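Mucus binding protein (Lactobacillus reuteri, PDB 3I57) is a cell-wall-anchored surface protein whose type 2 repeat, crystallised here, probably helps the bacterium adhere to mucus and has immunoglobulin-binding activity. Local coordinates at residues H75-D88 with T121-W135. Numbering follows the deposited sequence.
Sequences HHRENVDPNHSSAD and TRNGVLDDVTGIVAW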
loop_
_atom_site.group_PDB
_atom_site.type_symbol
_atom_site.label_atom_id
_atom_site.label_comp_id
_atom_site.label_asym_id
_atom_site.label_seq_id
_atom_site.Cartn_x
_atom_site.Cartn_y
_atom_site.Cartn_z
ATOM N N HIS A 75 7.907 -11.146 -5.871
ATOM C CA HIS A 75 6.514 -11.021 -5.396
ATOM C C HIS A 75 5.641 -10.576 -6.574
ATOM O O HIS A 75 5.978 -9.588 -7.233
ATOM C CB HIS A 75 6.419 -9.958 -4.304
ATOM C CG HIS A 75 7.163 -10.288 -3.050
ATOM N ND1 HIS A 75 6.946 -9.616 -1.862
ATOM C CD2 HIS A 75 8.099 -11.234 -2.786
ATOM C CE1 HIS A 75 7.734 -10.122 -0.929
ATOM N NE2 HIS A 75 8.447 -11.100 -1.466
ATOM N N HIS A 76 4.567 -11.299 -6.853
ATOM C CA HIS A 76 3.625 -10.855 -7.867
ATOM C C HIS A 76 2.906 -9.573 -7.403
ATOM O O HIS A 76 2.502 -9.454 -6.242
ATOM C CB HIS A 76 2.602 -11.952 -8.212
ATOM C CG HIS A 76 1.681 -11.533 -9.306
ATOM N ND1 HIS A 76 2.111 -11.370 -10.608
ATOM C CD2 HIS A 76 0.402 -11.088 -9.272
ATOM C CE1 HIS A 76 1.110 -10.917 -11.342
ATOM N NE2 HIS A 76 0.060 -10.747 -10.559
ATOM N N ARG A 77 2.778 -8.606 -8.308
ATOM C CA ARG A 77 2.099 -7.348 -8.009
ATOM C C ARG A 77 0.971 -7.068 -8.978
ATOM O O ARG A 77 0.997 -7.520 -10.125
ATOM C CB ARG A 77 3.103 -6.193 -8.008
ATOM C CG ARG A 77 4.076 -6.278 -6.816
ATOM C CD ARG A 77 5.157 -5.203 -6.808
ATOM N NE ARG A 77 5.897 -5.283 -5.551
ATOM C CZ ARG A 77 6.913 -6.120 -5.349
ATOM N NH1 ARG A 77 7.309 -6.922 -6.326
ATOM N NH2 ARG A 77 7.518 -6.152 -4.172
ATOM N N GLU A 78 -0.020 -6.323 -8.507
ATOM C CA GLU A 78 -1.130 -5.908 -9.350
ATOM C C GLU A 78 -1.552 -4.495 -8.952
ATOM O O GLU A 78 -1.581 -4.142 -7.773
ATOM C CB GLU A 78 -2.308 -6.876 -9.221
ATOM C CG GLU A 78 -2.773 -7.095 -7.781
ATOM C CD GLU A 78 -3.970 -8.046 -7.672
ATOM O OE1 GLU A 78 -3.745 -9.277 -7.753
ATOM O OE2 GLU A 78 -5.122 -7.559 -7.494
ATOM N N ASN A 79 -1.862 -3.680 -9.945
ATOM C CA ASN A 79 -2.326 -2.341 -9.652
ATOM C C ASN A 79 -3.728 -2.397 -9.063
ATOM O O ASN A 79 -4.601 -3.121 -9.568
ATOM C CB ASN A 79 -2.369 -1.490 -10.921
ATOM C CG ASN A 79 -1.047 -1.441 -11.645
ATOM O OD1 ASN A 79 -0.002 -1.271 -11.039
ATOM N ND2 ASN A 79 -1.099 -1.551 -12.975
ATOM N N VAL A 80 -3.959 -1.632 -8.004
ATOM C CA VAL A 80 -5.284 -1.583 -7.386
ATOM C C VAL A 80 -5.851 -0.160 -7.300
ATOM O O VAL A 80 -5.120 0.831 -7.392
ATOM C CB VAL A 80 -5.313 -2.247 -5.955
ATOM C CG1 VAL A 80 -4.920 -3.716 -6.015
ATOM C CG2 VAL A 80 -4.387 -1.487 -4.967
ATOM N N ASP A 81 -7.168 -0.087 -7.130
ATOM C CA ASP A 81 -7.891 1.168 -7.062
ATOM C C ASP A 81 -7.817 1.721 -5.623
ATOM O O ASP A 81 -7.420 1.021 -4.703
ATOM C CB ASP A 81 -9.346 0.943 -7.515
ATOM C CG ASP A 81 -9.451 0.490 -8.996
ATOM O OD1 ASP A 81 -8.503 0.735 -9.779
ATOM O OD2 ASP A 81 -10.478 -0.111 -9.405
ATOM N N PRO A 82 -8.197 2.992 -5.432
ATOM C CA PRO A 82 -8.142 3.624 -4.126
ATOM C C PRO A 82 -9.010 2.939 -3.059
ATOM O O PRO A 82 -8.831 3.203 -1.889
ATOM C CB PRO A 82 -8.666 5.043 -4.406
ATOM C CG PRO A 82 -8.210 5.309 -5.850
ATOM C CD PRO A 82 -8.565 3.951 -6.492
ATOM N N ASN A 83 -9.952 2.088 -3.446
ATOM C CA ASN A 83 -10.832 1.491 -2.453
ATOM C C ASN A 83 -10.277 0.187 -1.934
ATOM O O ASN A 83 -10.901 -0.469 -1.113
ATOM C CB ASN A 83 -12.233 1.244 -3.014
ATOM C CG ASN A 83 -12.808 2.472 -3.676
ATOM O OD1 ASN A 83 -13.051 2.481 -4.890
ATOM N ND2 ASN A 83 -12.978 3.535 -2.902
ATOM N N HIS A 84 -9.112 -0.196 -2.415
ATOM C CA HIS A 84 -8.608 -1.524 -2.064
ATOM C C HIS A 84 -8.054 -1.539 -0.642
ATOM O O HIS A 84 -7.471 -0.552 -0.186
ATOM C CB HIS A 84 -7.564 -1.982 -3.077
ATOM C CG HIS A 84 -7.287 -3.456 -3.024
ATOM N ND1 HIS A 84 -7.684 -4.330 -4.014
ATOM C CD2 HIS A 84 -6.654 -4.203 -2.094
ATOM C CE1 HIS A 84 -7.294 -5.558 -3.700
ATOM N NE2 HIS A 84 -6.663 -5.507 -2.542
ATOM N N SER A 85 -8.254 -2.645 0.069
ATOM C CA SER A 85 -7.714 -2.758 1.422
ATOM C C SER A 85 -6.241 -3.172 1.356
ATOM O O SER A 85 -5.757 -3.626 0.313
ATOM C CB SER A 85 -8.509 -3.759 2.264
ATOM O OG SER A 85 -8.450 -5.052 1.682
ATOM N N SER A 86 -5.542 -2.966 2.460
ATOM C CA SER A 86 -4.144 -3.338 2.602
ATOM C C SER A 86 -3.900 -3.972 3.962
ATOM O O SER A 86 -4.416 -3.526 4.996
ATOM C CB SER A 86 -3.257 -2.101 2.446
ATOM O OG SER A 86 -1.885 -2.420 2.653
ATOM N N ALA A 87 -3.089 -5.014 3.954
ATOM C CA ALA A 87 -2.848 -5.799 5.135
ATOM C C ALA A 87 -2.180 -4.990 6.255
ATOM O O ALA A 87 -2.261 -5.375 7.422
ATOM C CB ALA A 87 -2.003 -7.040 4.760
ATOM N N ASP A 88 -1.510 -3.885 5.915
ATOM C CA ASP A 88 -0.917 -3.018 6.937
ATOM C C ASP A 88 -1.870 -1.906 7.382
ATOM O O ASP A 88 -1.460 -0.985 8.089
ATOM C CB ASP A 88 0.440 -2.444 6.494
ATOM C CG ASP A 88 0.327 -1.476 5.329
ATOM O OD1 ASP A 88 -0.796 -1.322 4.770
ATOM O OD2 ASP A 88 1.371 -0.886 4.961
ATOM N N THR A 121 -7.768 10.791 -3.080
ATOM C CA THR A 121 -7.622 9.377 -3.413
ATOM C C THR A 121 -6.230 9.117 -3.956
ATOM O O THR A 121 -5.558 10.020 -4.446
ATOM C CB THR A 121 -8.639 8.898 -4.495
ATOM O OG1 THR A 121 -8.340 9.515 -5.764
ATOM C CG2 THR A 121 -10.032 9.237 -4.096
ATOM N N ARG A 122 -5.805 7.870 -3.854
ATOM C CA ARG A 122 -4.508 7.469 -4.417
ATOM C C ARG A 122 -4.619 6.009 -4.846
ATOM O O ARG A 122 -5.261 5.197 -4.151
ATOM C CB ARG A 122 -3.373 7.702 -3.409
ATOM C CG ARG A 122 -3.484 6.897 -2.090
ATOM C CD ARG A 122 -2.430 7.316 -1.087
ATOM N NE ARG A 122 -2.613 6.634 0.195
ATOM C CZ ARG A 122 -1.751 6.718 1.205
ATOM N NH1 ARG A 122 -0.632 7.425 1.071
ATOM N NH2 ARG A 122 -1.993 6.072 2.340
ATOM N N ASN A 123 -4.056 5.694 -6.014
ATOM C CA ASN A 123 -3.980 4.312 -6.455
ATOM C C ASN A 123 -2.772 3.675 -5.840
ATOM O O ASN A 123 -1.935 4.354 -5.291
ATOM C CB ASN A 123 -3.900 4.222 -7.977
ATOM C CG ASN A 123 -5.242 4.465 -8.601
ATOM O OD1 ASN A 123 -5.864 3.558 -9.169
ATOM N ND2 ASN A 123 -5.740 5.659 -8.423
ATOM N N GLY A 124 -2.689 2.366 -5.934
ATOM C CA GLY A 124 -1.545 1.672 -5.368
ATOM C C GLY A 124 -1.246 0.391 -6.127
ATOM O O GLY A 124 -1.883 0.066 -7.130
ATOM N N VAL A 125 -0.217 -0.306 -5.648
ATOM C CA VAL A 125 0.187 -1.572 -6.215
ATOM C C VAL A 125 0.230 -2.574 -5.064
ATOM O O VAL A 125 0.981 -2.390 -4.085
ATOM C CB VAL A 125 1.581 -1.471 -6.754
ATOM C CG1 VAL A 125 2.090 -2.851 -7.154
ATOM C CG2 VAL A 125 1.636 -0.462 -7.933
ATOM N N LEU A 126 -0.555 -3.634 -5.208
ATOM C CA LEU A 126 -0.700 -4.641 -4.181
ATOM C C LEU A 126 0.373 -5.700 -4.397
ATOM O O LEU A 126 0.625 -6.126 -5.519
ATOM C CB LEU A 126 -2.082 -5.282 -4.258
ATOM C CG LEU A 126 -2.252 -6.566 -3.472
ATOM C CD1 LEU A 126 -2.267 -6.275 -1.976
ATOM C CD2 LEU A 126 -3.532 -7.281 -3.967
ATOM N N ASP A 127 1.035 -6.056 -3.307
ATOM C CA ASP A 127 2.001 -7.149 -3.295
ATOM C C ASP A 127 1.218 -8.378 -2.865
ATOM O O ASP A 127 0.750 -8.452 -1.738
ATOM C CB ASP A 127 3.084 -6.795 -2.275
ATOM C CG ASP A 127 4.165 -7.889 -2.124
ATOM O OD1 ASP A 127 3.844 -9.076 -2.279
ATOM O OD2 ASP A 127 5.322 -7.544 -1.804
ATOM N N ASP A 128 1.055 -9.320 -3.786
ATOM C CA ASP A 128 0.275 -10.503 -3.536
ATOM C C ASP A 128 0.865 -11.410 -2.455
ATOM O O ASP A 128 0.129 -12.217 -1.877
ATOM C CB ASP A 128 0.106 -11.295 -4.828
ATOM C CG ASP A 128 -0.972 -10.740 -5.737
ATOM O OD1 ASP A 128 -1.839 -9.929 -5.306
ATOM O OD2 ASP A 128 -0.950 -11.163 -6.911
ATOM N N VAL A 129 2.170 -11.307 -2.184
ATOM C CA VAL A 129 2.779 -12.172 -1.146
ATOM C C VAL A 129 2.445 -11.676 0.257
ATOM O O VAL A 129 2.111 -12.464 1.148
ATOM C CB VAL A 129 4.297 -12.248 -1.269
ATOM C CG1 VAL A 129 4.896 -12.898 0.001
ATOM C CG2 VAL A 129 4.684 -13.043 -2.524
ATOM N N THR A 130 2.541 -10.365 0.442
ATOM C CA THR A 130 2.348 -9.755 1.751
ATOM C C THR A 130 0.913 -9.254 1.994
ATOM O O THR A 130 0.522 -9.057 3.150
ATOM C CB THR A 130 3.314 -8.596 1.973
ATOM O OG1 THR A 130 3.027 -7.568 1.020
ATOM C CG2 THR A 130 4.781 -9.066 1.784
ATOM N N GLY A 131 0.125 -9.056 0.942
ATOM C CA GLY A 131 -1.188 -8.402 1.097
ATOM C C GLY A 131 -1.162 -6.894 1.307
ATOM O O GLY A 131 -2.208 -6.254 1.474
ATOM N N ILE A 132 0.022 -6.316 1.251
ATOM C CA ILE A 132 0.222 -4.884 1.488
ATOM C C ILE A 132 0.184 -4.098 0.186
ATOM O O ILE A 132 0.812 -4.483 -0.822
ATOM C CB ILE A 132 1.563 -4.620 2.194
ATOM C CG1 ILE A 132 1.646 -5.435 3.494
ATOM C CG2 ILE A 132 1.817 -3.085 2.418
ATOM C CD1 ILE A 132 3.057 -5.392 4.183
ATOM N N VAL A 133 -0.562 -2.989 0.197
ATOM C CA VAL A 133 -0.563 -2.105 -0.953
ATOM C C VAL A 133 0.492 -1.027 -0.746
ATOM O O VAL A 133 0.501 -0.358 0.288
ATOM C CB VAL A 133 -1.920 -1.385 -1.090
ATOM C CG1 VAL A 133 -1.880 -0.399 -2.252
ATOM C CG2 VAL A 133 -3.046 -2.413 -1.339
ATOM N N ALA A 134 1.376 -0.860 -1.728
ATOM C CA ALA A 134 2.233 0.309 -1.810
ATOM C C ALA A 134 1.442 1.408 -2.484
ATOM O O ALA A 134 1.217 1.365 -3.698
ATOM C CB ALA A 134 3.492 -0.010 -2.619
ATOM N N TRP A 135 1.031 2.407 -1.702
ATOM C CA TRP A 135 0.187 3.472 -2.244
ATOM C C TRP A 135 1.012 4.505 -2.988
ATOM O O TRP A 135 2.066 4.891 -2.514
ATOM C CB TRP A 135 -0.607 4.154 -1.119
ATOM C CG TRP A 135 -1.607 3.205 -0.503
ATOM C CD1 TRP A 135 -1.539 2.603 0.736
ATOM C CD2 TRP A 135 -2.808 2.718 -1.120
ATOM N NE1 TRP A 135 -2.621 1.788 0.914
ATOM C CE2 TRP A 135 -3.412 1.828 -0.207
ATOM C CE3 TRP A 135 -3.427 2.947 -2.360
ATOM C CZ2 TRP A 135 -4.621 1.191 -0.477
ATOM C CZ3 TRP A 135 -4.616 2.308 -2.634
ATOM C CH2 TRP A 135 -5.198 1.428 -1.700
HETATM O O HOH W 1 6.186 -4.318 -2.404
HETATM O O HOH W 2 1.319 0.482 2.807
#
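Residues 77-80 and 124-127 run antiparallel, their segment axes 4.4 Å apart at closest; Glu78 pairs with Leu126 and Val80 with Gly124 through backbone hydrogen bonds, and Asp128 N adds another to His76 O. His75 ND1 gives Asp127 OD2 a 2.6 Å, nearly straight bond (169°); OD2 lies in the imidazole plane and accepts on its syn lone pair, the carboxylate turned 63° to the ring, while Val129 CB sits over a ring face. With chi1 at 178° the Asp127 carboxylate points away from its own amide to His75, and OD1 accepts from Val129 N, an Asx turn, and Thr130 N, an Asx motif. Arg77 NH2 lies 3.5 Å from Asp127 OD2, well off the guanidinium plane, purely electrostatic; the stronger partner of Arg77 is Glu12. Replacing Asp127 by an alanine is likely to leave His75 ND1 without its acceptor and turn 128-130 unanchored. Chain 81-88 folds back: Ser86 OG accepts from Val133 N (2.8 Å) and donates to Asp88 OD1, while His84 O and Asp81 O meet the Trp135 indole edge, whose face rests on Val133 CG1. Strands 124-127 and 133-135 form a beta hairpin; strand 67-80 pairs with the other edge of 124-127, midway along this elongated beta-grasp repeat.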